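Local coordinates for protein ftsY (Mycoplasma mycoides, PDB 1ZU4) that serves as the bacterial receptor for the signal recognition particle, modelled here as its NG domain, a helical bundle joined to an SRP-type GTPase domain, at residues Y96-K101 / P228-L233; E102-I107 / E224-H229. One frame throughout, in Å; residues are numbered along the deposited sequence.

Contact 1. Residues Y96-K101 / P228-L233; sequences YRIDFK and PHEVLL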
ATOM      1  N   TYR A  96      -9.981   5.933   4.831  1.00 29.70           N
ATOM      2  CA  TYR A  96      -9.915   4.460   4.897  1.00 30.16           C
ATOM      3  C   TYR A  96     -10.229   3.851   3.534  1.00 29.53           C
ATOM      4  O   TYR A  96      -9.450   3.057   2.989  1.00 29.02           O
ATOM      5  CB  TYR A  96     -10.923   3.860   5.922  1.00 31.44           C
ATOM      6  CG  TYR A  96     -10.317   3.342   7.226  1.00 34.21           C
ATOM      7  CD1 TYR A  96      -9.396   2.283   7.232  1.00 37.58           C
ATOM      8  CD2 TYR A  96     -10.670   3.919   8.459  1.00 36.11           C
ATOM      9  CE1 TYR A  96      -8.836   1.816   8.445  1.00 37.75           C
ATOM     10  CE2 TYR A  96     -10.129   3.470   9.659  1.00 35.47           C
ATOM     11  CZ  TYR A  96      -9.214   2.418   9.645  1.00 37.82           C
ATOM     12  OH  TYR A  96      -8.671   1.990  10.835  1.00 35.63           O
ATOM     13  N   ARG A  97     -11.390   4.195   3.000  1.00 28.92           N
ATOM     14  CA  ARG A  97     -11.902   3.458   1.831  1.00 28.63           C
ATOM     15  C   ARG A  97     -11.380   4.043   0.548  1.00 27.08           C
ATOM     16  O   ARG A  97     -10.973   5.211   0.498  1.00 26.28           O
ATOM     17  CB  ARG A  97     -13.436   3.417   1.794  1.00 29.31           C
ATOM     18  CG  ARG A  97     -14.114   4.780   1.581  1.00 34.79           C
ATOM     19  CD  ARG A  97     -15.228   4.694   0.483  1.00 42.18           C
ATOM     20  NE  ARG A  97     -15.975   5.959   0.395  1.00 47.26           N
ATOM     21  CZ  ARG A  97     -17.030   6.272   1.154  1.00 49.08           C
ATOM     22  NH1 ARG A  97     -17.474   5.401   2.067  1.00 50.60           N
ATOM     23  NH2 ARG A  97     -17.639   7.456   1.008  1.00 47.72           N
ATOM     24  N   ILE A  98     -11.406   3.214  -0.488  1.00 25.36           N
ATOM     25  CA  ILE A  98     -11.147   3.650  -1.849  1.00 24.13           C
ATOM     26  C   ILE A  98     -12.369   4.421  -2.347  1.00 22.62           C
ATOM     27  O   ILE A  98     -13.490   3.915  -2.337  1.00 21.54           O
ATOM     28  CB  ILE A  98     -10.823   2.432  -2.789  1.00 23.68           C
ATOM     29  CG1 ILE A  98      -9.747   1.548  -2.159  1.00 23.45           C
ATOM     30  CG2 ILE A  98     -10.430   2.885  -4.213  1.00 23.95           C
ATOM     31  CD1 ILE A  98      -8.431   2.170  -2.110  1.00 24.74           C
ATOM     32  N   ASP A  99     -12.136   5.661  -2.745  1.00 22.17           N
ATOM     33  CA  ASP A  99     -13.201   6.538  -3.239  1.00 22.32           C
ATOM     34  C   ASP A  99     -13.519   6.169  -4.700  1.00 21.80           C
ATOM     35  O   ASP A  99     -13.128   6.861  -5.651  1.00 21.34           O
ATOM     36  CB  ASP A  99     -12.815   8.006  -3.070  1.00 22.27           C
ATOM     37  CG  ASP A  99     -13.986   8.957  -3.276  1.00 24.98           C
ATOM     38  OD1 ASP A  99     -15.120   8.489  -3.375  1.00 24.76           O
ATOM     39  OD2 ASP A  99     -13.770  10.190  -3.379  1.00 27.35           O
ATOM     40  N   PHE A 100     -14.254   5.068  -4.852  1.00 21.86           N
ATOM     41  CA  PHE A 100     -14.713   4.579  -6.155  1.00 20.85           C
ATOM     42  C   PHE A 100     -16.254   4.677  -6.107  1.00 21.26           C
ATOM     43  O   PHE A 100     -16.877   4.120  -5.201  1.00 21.27           O
ATOM     44  CB  PHE A 100     -14.240   3.142  -6.376  1.00 19.76           C
ATOM     45  CG  PHE A 100     -14.456   2.646  -7.772  1.00 18.45           C
ATOM     46  CD1 PHE A 100     -13.407   2.656  -8.711  1.00 18.15           C
ATOM     47  CD2 PHE A 100     -15.755   2.274  -8.198  1.00 19.72           C
ATOM     48  CE1 PHE A 100     -13.643   2.256 -10.050  1.00 21.65           C
ATOM     49  CE2 PHE A 100     -16.003   1.852  -9.516  1.00 19.72           C
ATOM     50  CZ  PHE A 100     -14.951   1.833 -10.452  1.00 19.65           C
ATOM     51  N   LYS A 101     -16.870   5.394  -7.040  1.00 21.40           N
ATOM     52  CA  LYS A 101     -18.344   5.473  -7.074  1.00 22.00           C
ATOM     53  C   LYS A 101     -18.791   4.946  -8.402  1.00 22.14           C
ATOM     54  O   LYS A 101     -18.130   5.179  -9.393  1.00 22.00           O
ATOM     55  CB  LYS A 101     -18.845   6.918  -6.959  1.00 22.12           C
ATOM     56  CG  LYS A 101     -18.242   7.761  -5.865  1.00 24.57           C
ATOM     57  CD  LYS A 101     -18.903   7.564  -4.539  1.00 29.78           C
ATOM     58  CE  LYS A 101     -19.125   8.922  -3.883  1.00 32.18           C
ATOM     59  NZ  LYS A 101     -17.877   9.535  -3.360  1.00 33.58           N
ATOM     60  N   PRO A 228      -8.172  14.464  -8.249  1.00 18.47           N
ATOM     61  CA  PRO A 228      -8.033  12.993  -8.229  1.00 17.75           C
ATOM     62  C   PRO A 228      -8.763  12.464  -6.999  1.00 16.59           C
ATOM     63  O   PRO A 228      -8.661  13.028  -5.884  1.00 17.87           O
ATOM     64  CB  PRO A 228      -6.507  12.751  -8.123  1.00 17.13           C
ATOM     65  CG  PRO A 228      -5.954  14.064  -7.544  1.00 19.04           C
ATOM     66  CD  PRO A 228      -6.894  15.169  -7.968  1.00 18.07           C
ATOM     67  N   HIS A 229      -9.536  11.424  -7.213  1.00 15.56           N
ATOM     68  CA  HIS A 229     -10.264  10.752  -6.129  1.00 15.45           C
ATOM     69  C   HIS A 229      -9.363   9.965  -5.172  1.00 15.04           C
ATOM     70  O   HIS A 229      -9.667   9.854  -3.971  1.00 13.69           O
ATOM     71  CB  HIS A 229     -11.324   9.843  -6.756  1.00 13.94           C
ATOM     72  CG  HIS A 229     -12.245  10.563  -7.707  1.00 14.30           C
ATOM     73  ND1 HIS A 229     -13.050  11.609  -7.319  1.00 18.69           N
ATOM     74  CD2 HIS A 229     -12.458  10.411  -9.034  1.00 11.95           C
ATOM     75  CE1 HIS A 229     -13.732  12.057  -8.361  1.00 12.59           C
ATOM     76  NE2 HIS A 229     -13.420  11.324  -9.399  1.00 12.60           N
ATOM     77  N   GLU A 230      -8.244   9.473  -5.704  1.00 15.29           N
ATOM     78  CA  GLU A 230      -7.150   8.940  -4.902  1.00 16.13           C
ATOM     79  C   GLU A 230      -5.820   9.335  -5.532  1.00 16.26           C
ATOM     80  O   GLU A 230      -5.709   9.454  -6.756  1.00 13.96           O
ATOM     81  CB  GLU A 230      -7.236   7.383  -4.836  1.00 18.95           C
ATOM     82  CG  GLU A 230      -8.568   6.839  -4.167  1.00 18.23           C
ATOM     83  CD  GLU A 230      -8.593   6.998  -2.669  1.00 19.15           C
ATOM     84  OE1 GLU A 230      -7.534   7.255  -2.030  1.00 17.30           O
ATOM     85  OE2 GLU A 230      -9.706   6.831  -2.108  1.00 19.95           O
ATOM     86  N   VAL A 231      -4.814   9.479  -4.674  1.00 14.43           N
ATOM     87  CA  VAL A 231      -3.425   9.698  -5.049  1.00 13.55           C
ATOM     88  C   VAL A 231      -2.673   8.634  -4.251  1.00 14.32           C
ATOM     89  O   VAL A 231      -2.531   8.730  -3.022  1.00 13.77           O
ATOM     90  CB  VAL A 231      -2.952  11.178  -4.679  1.00 14.30           C
ATOM     91  CG1 VAL A 231      -1.487  11.412  -5.065  1.00 12.86           C
ATOM     92  CG2 VAL A 231      -3.822  12.225  -5.368  1.00 12.47           C
ATOM     93  N   LEU A 232      -2.223   7.594  -4.949  1.00 13.76           N
ATOM     94  CA  LEU A 232      -1.786   6.411  -4.265  1.00 14.47           C
ATOM     95  C   LEU A 232      -0.267   6.252  -4.351  1.00 14.40           C
ATOM     96  O   LEU A 232       0.318   6.168  -5.429  1.00 14.12           O
ATOM     97  CB  LEU A 232      -2.548   5.165  -4.764  1.00 14.58           C
ATOM     98  CG  LEU A 232      -4.085   5.172  -4.562  1.00 15.58           C
ATOM     99  CD1 LEU A 232      -4.743   4.065  -5.369  1.00 16.30           C
ATOM    100  CD2 LEU A 232      -4.505   5.049  -3.086  1.00 16.79           C
ATOM    101  N   LEU A 233       0.358   6.254  -3.179  1.00 14.53           N
ATOM    102  CA  LEU A 233       1.802   6.046  -3.046  1.00 14.54           C
ATOM    103  C   LEU A 233       2.221   4.567  -2.905  1.00 13.98           C
ATOM    104  O   LEU A 233       1.670   3.829  -2.103  1.00 16.05           O
ATOM    105  CB  LEU A 233       2.277   6.868  -1.830  1.00 14.96           C
ATOM    106  CG  LEU A 233       3.776   6.889  -1.481  1.00 16.13           C
ATOM    107  CD1 LEU A 233       4.505   7.460  -2.642  1.00 17.24           C
ATOM    108  CD2 LEU A 233       4.051   7.703  -0.170  1.00 19.95           C
TER
HETATM  109  O   HOH W   1     -11.471  11.515  -2.776  1.00 19.11           O

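Contact 2. Residues E102-I107 / E224-H229; sequences ENRLNI and EKSAPH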
ATOM      1  N   GLU A 102     -19.968   4.327  -8.439  1.00 23.97           N
ATOM      2  CA  GLU A 102     -20.527   3.770  -9.675  1.00 24.96           C
ATOM      3  C   GLU A 102     -20.881   4.815 -10.715  1.00 24.66           C
ATOM      4  O   GLU A 102     -20.826   4.552 -11.921  1.00 26.31           O
ATOM      5  CB  GLU A 102     -21.809   2.999  -9.353  1.00 25.08           C
ATOM      6  CG  GLU A 102     -21.589   1.883  -8.373  1.00 25.86           C
ATOM      7  CD  GLU A 102     -20.719   0.827  -8.950  1.00 27.93           C
ATOM      8  OE1 GLU A 102     -21.128   0.172  -9.952  1.00 27.45           O
ATOM      9  OE2 GLU A 102     -19.625   0.644  -8.390  1.00 29.65           O
ATOM     10  N   ASN A 103     -21.341   5.972 -10.281  1.00 24.56           N
ATOM     11  CA  ASN A 103     -21.953   6.851 -11.259  1.00 25.02           C
ATOM     12  C   ASN A 103     -21.051   7.961 -11.784  1.00 23.66           C
ATOM     13  O   ASN A 103     -21.535   9.047 -12.159  1.00 22.59           O
ATOM     14  CB  ASN A 103     -23.286   7.397 -10.727  1.00 26.80           C
ATOM     15  CG  ASN A 103     -23.245   7.734  -9.207  1.00 30.07           C
ATOM     16  OD1 ASN A 103     -22.214   8.130  -8.656  1.00 32.52           O
ATOM     17  ND2 ASN A 103     -24.397   7.580  -8.549  1.00 34.56           N
ATOM     18  N   ARG A 104     -19.736   7.714 -11.804  1.00 23.39           N
ATOM     19  CA  ARG A 104     -18.797   8.740 -12.265  1.00 22.61           C
ATOM     20  C   ARG A 104     -17.525   8.183 -12.894  1.00 22.14           C
ATOM     21  O   ARG A 104     -17.282   6.963 -12.912  1.00 22.07           O
ATOM     22  CB  ARG A 104     -18.448   9.691 -11.136  1.00 23.53           C
ATOM     23  CG  ARG A 104     -17.419   9.126 -10.176  1.00 24.16           C
ATOM     24  CD  ARG A 104     -17.060  10.074  -9.079  1.00 25.16           C
ATOM     25  NE  ARG A 104     -16.117   9.370  -8.214  1.00 21.57           N
ATOM     26  CZ  ARG A 104     -15.820   9.706  -6.971  1.00 21.57           C
ATOM     27  NH1 ARG A 104     -16.345  10.786  -6.407  1.00 27.40           N
ATOM     28  NH2 ARG A 104     -14.964   8.969  -6.300  1.00 22.29           N
ATOM     29  N   LEU A 105     -16.725   9.096 -13.424  1.00 19.65           N
ATOM     30  CA  LEU A 105     -15.403   8.740 -13.876  1.00 19.68           C
ATOM     31  C   LEU A 105     -14.448   8.876 -12.697  1.00 18.03           C
ATOM     32  O   LEU A 105     -14.105   9.969 -12.258  1.00 19.33           O
ATOM     33  CB  LEU A 105     -14.985   9.593 -15.078  1.00 19.38           C
ATOM     34  CG  LEU A 105     -13.519   9.499 -15.481  1.00 18.49           C
ATOM     35  CD1 LEU A 105     -13.163   8.142 -15.912  1.00 16.39           C
ATOM     36  CD2 LEU A 105     -13.333  10.561 -16.600  1.00 22.02           C
ATOM     37  N   ASN A 106     -14.070   7.744 -12.138  1.00 16.21           N
ATOM     38  CA  ASN A 106     -13.159   7.738 -11.007  1.00 15.51           C
ATOM     39  C   ASN A 106     -11.760   7.994 -11.564  1.00 14.59           C
ATOM     40  O   ASN A 106     -11.392   7.478 -12.613  1.00 15.73           O
ATOM     41  CB  ASN A 106     -13.229   6.374 -10.275  1.00 15.08           C
ATOM     42  CG  ASN A 106     -14.615   6.076  -9.752  1.00 14.81           C
ATOM     43  OD1 ASN A 106     -15.034   6.661  -8.757  1.00 17.72           O
ATOM     44  ND2 ASN A 106     -15.369   5.239 -10.478  1.00 14.19           N
ATOM     45  N   ILE A 107     -10.970   8.804 -10.874  1.00 14.81           N
ATOM     46  CA  ILE A 107      -9.632   9.101 -11.355  1.00 14.29           C
ATOM     47  C   ILE A 107      -8.618   8.907 -10.224  1.00 13.39           C
ATOM     48  O   ILE A 107      -8.688   9.597  -9.224  1.00 13.41           O
ATOM     49  CB  ILE A 107      -9.538  10.543 -11.946  1.00 14.73           C
ATOM     50  CG1 ILE A 107     -10.597  10.768 -13.039  1.00 15.04           C
ATOM     51  CG2 ILE A 107      -8.162  10.748 -12.490  1.00 15.24           C
ATOM     52  CD1 ILE A 107     -10.678  12.238 -13.624  1.00 19.88           C
ATOM     53  N   GLU A 224     -14.193  16.507 -13.412  1.00 25.20           N
ATOM     54  CA  GLU A 224     -14.533  15.797 -12.179  1.00 25.39           C
ATOM     55  C   GLU A 224     -13.943  16.666 -11.080  1.00 25.13           C
ATOM     56  O   GLU A 224     -12.755  16.627 -10.813  1.00 25.18           O
ATOM     57  CB  GLU A 224     -13.888  14.388 -12.134  1.00 25.26           C
ATOM     58  CG  GLU A 224     -14.503  13.287 -13.045  1.00 24.78           C
ATOM     59  CD  GLU A 224     -15.908  12.858 -12.623  1.00 25.73           C
ATOM     60  OE1 GLU A 224     -16.340  13.201 -11.500  1.00 22.73           O
ATOM     61  OE2 GLU A 224     -16.577  12.190 -13.436  1.00 28.65           O
ATOM     62  N   LYS A 225     -14.789  17.465 -10.456  1.00 26.22           N
ATOM     63  CA  LYS A 225     -14.357  18.509  -9.528  1.00 26.28           C
ATOM     64  C   LYS A 225     -13.585  17.963  -8.329  1.00 25.03           C
ATOM     65  O   LYS A 225     -12.634  18.551  -7.891  1.00 23.64           O
ATOM     66  CB  LYS A 225     -15.590  19.287  -9.059  1.00 27.11           C
ATOM     67  CG  LYS A 225     -16.209  20.191 -10.127  1.00 32.54           C
ATOM     68  CD  LYS A 225     -17.731  20.496  -9.851  1.00 37.54           C
ATOM     69  CE  LYS A 225     -18.378  21.231 -11.060  1.00 39.96           C
ATOM     70  NZ  LYS A 225     -19.827  21.622 -10.839  1.00 41.37           N
ATOM     71  N   SER A 226     -13.998  16.811  -7.815  1.00 25.17           N
ATOM     72  CA  SER A 226     -13.355  16.177  -6.658  1.00 24.14           C
ATOM     73  C   SER A 226     -12.148  15.267  -7.050  1.00 22.78           C
ATOM     74  O   SER A 226     -11.501  14.646  -6.182  1.00 22.51           O
ATOM     75  CB  SER A 226     -14.419  15.385  -5.865  1.00 24.94           C
ATOM     76  OG  SER A 226     -15.155  14.496  -6.725  1.00 27.44           O
ATOM     77  N   ALA A 227     -11.819  15.209  -8.340  1.00 21.23           N
ATOM     78  CA  ALA A 227     -10.616  14.445  -8.777  1.00 19.31           C
ATOM     79  C   ALA A 227      -9.303  15.195  -8.426  1.00 18.57           C
ATOM     80  O   ALA A 227      -9.320  16.414  -8.200  1.00 17.09           O
ATOM     81  CB  ALA A 227     -10.696  14.143 -10.253  1.00 19.14           C
ATOM     82  N   PRO A 228      -8.172  14.464  -8.249  1.00 18.47           N
ATOM     83  CA  PRO A 228      -8.033  12.993  -8.229  1.00 17.75           C
ATOM     84  C   PRO A 228      -8.763  12.464  -6.999  1.00 16.59           C
ATOM     85  O   PRO A 228      -8.661  13.028  -5.884  1.00 17.87           O
ATOM     86  CB  PRO A 228      -6.507  12.751  -8.123  1.00 17.13           C
ATOM     87  CG  PRO A 228      -5.954  14.064  -7.544  1.00 19.04           C
ATOM     88  CD  PRO A 228      -6.894  15.169  -7.968  1.00 18.07           C
ATOM     89  N   HIS A 229      -9.536  11.424  -7.213  1.00 15.56           N
ATOM     90  CA  HIS A 229     -10.264  10.752  -6.129  1.00 15.45           C
ATOM     91  C   HIS A 229      -9.363   9.965  -5.172  1.00 15.04           C
ATOM     92  O   HIS A 229      -9.667   9.854  -3.971  1.00 13.69           O
ATOM     93  CB  HIS A 229     -11.324   9.843  -6.756  1.00 13.94           C
ATOM     94  CG  HIS A 229     -12.245  10.563  -7.707  1.00 14.30           C
ATOM     95  ND1 HIS A 229     -13.050  11.609  -7.319  1.00 18.69           N
ATOM     96  CD2 HIS A 229     -12.458  10.411  -9.034  1.00 11.95           C
ATOM     97  CE1 HIS A 229     -13.732  12.057  -8.361  1.00 12.59           C
ATOM     98  NE2 HIS A 229     -13.420  11.324  -9.399  1.00 12.60           N
TER

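Contact 1. Residues Y96-K101 / P228-L233
R97 and I98 bring their backbones up to the carboxylate of E230, at the start of strand 230-236. The carbonyl O of R97 stops 3.3 Å from E230 OE2; both atoms are acceptors, and K285, whose NZ bonds R97 O and forms a salt bridge with E230 OE1, probably offsets their repulsion. Next, the CA of I98 rests 3.5 Å from E230 OE2, while its CG2 approaches the glutamate CG. The one direct hydrogen bond follows at D99, whose N donates to E230 OE2 (2.8 Å, 161°); the oxygen accepts on its anti lone pair, the one pointing away from OE1. A bend at chi2 of E230 (-75°) puts CD, and with it the carboxylate, beside this amide; OE1 is taken by S257 OG as well as K285. The D99 side chain, CG anti to its own N, reaches H229 through a water that donates to D99 OD2 and H229 O, both at 2.7 Å. Carboxylate and imidazole planes stand 77° apart, and D99 O touches H229 CB at 3.7 Å. D99 is also the centre of an inverse gamma turn, closed by a weak bond from F100 N to I98 O. K101 NZ lies 2.9 Å from D99 OD1, a salt bridge on the syn lone pair. The irregular segment 96-101, between helix 71-87 and strand 106-111, thus packs against H229 and E230 where strand 230-236 begins, a parallel neighbour of 106-111 in the mixed sheet; F100 stacks on Y129 of helix 118-131, and I98 packs on F108 and Y129.

Contact 2. Residues E102-I107 / E224-H229
R104 sets its CG between backbone N and carbonyl carbon, the crowded position (chi1 79°), and its extended run from CG to NE carries the tip to H229, whose own CG lies beside the backbone N (chi1 -55°). The guanidinium lies flat on the imidazole, centres 3.5 Å apart and planes at 9°. This stack joins the loops leading into two neighbouring parallel strands, 106-111 and 230-236, of a P-loop NTPase fold. R104 NE also bonds N106 OD1 at 3.0 Å, an oxygen with a further partner in K101 N, so the guanidinium is steadied from its edge. On the ring face opposite R104, A227 CA lies above the plane, offset toward the rim, and H229 NE2 donates near the ring plane to L105 O at 3.2 Å. E224, bent at chi2, takes L105 N on OE2 at 3.1 Å from above its carboxylate plane, and opens a type I turn closed by A227 N to E224 O. I107 CD1 packs on A227 CB at 3.9 Å; I107 also touches I184 and I220, and A227 touches I220. The peptide before P228 is cis, and in the next residue H229 N donates to I107 O at 2.8 Å.

Overall arrangement
Contacts 1 and 2 lie side by side, their centres about 9 Å apart: 102-107 follows 96-101 directly in the chain, and 224-229 overlaps 228-233 at P228 and H229. Two bonds tie them. D99 OD1 forms a salt bridge with R104 NH2 at 3.0 Å, giving that carboxylate oxygen a second cation besides K101, and K101 N probably hydrogen-bonds N106 OD1 at 2.8 Å. H229 serves both contacts, its backbone O and CB in contact 1, its ring and backbone N in contact 2. Both contacts reach the starts of adjacent strands; strand 106-111 leads into G112-T119, consistent with a Walker A P-loop.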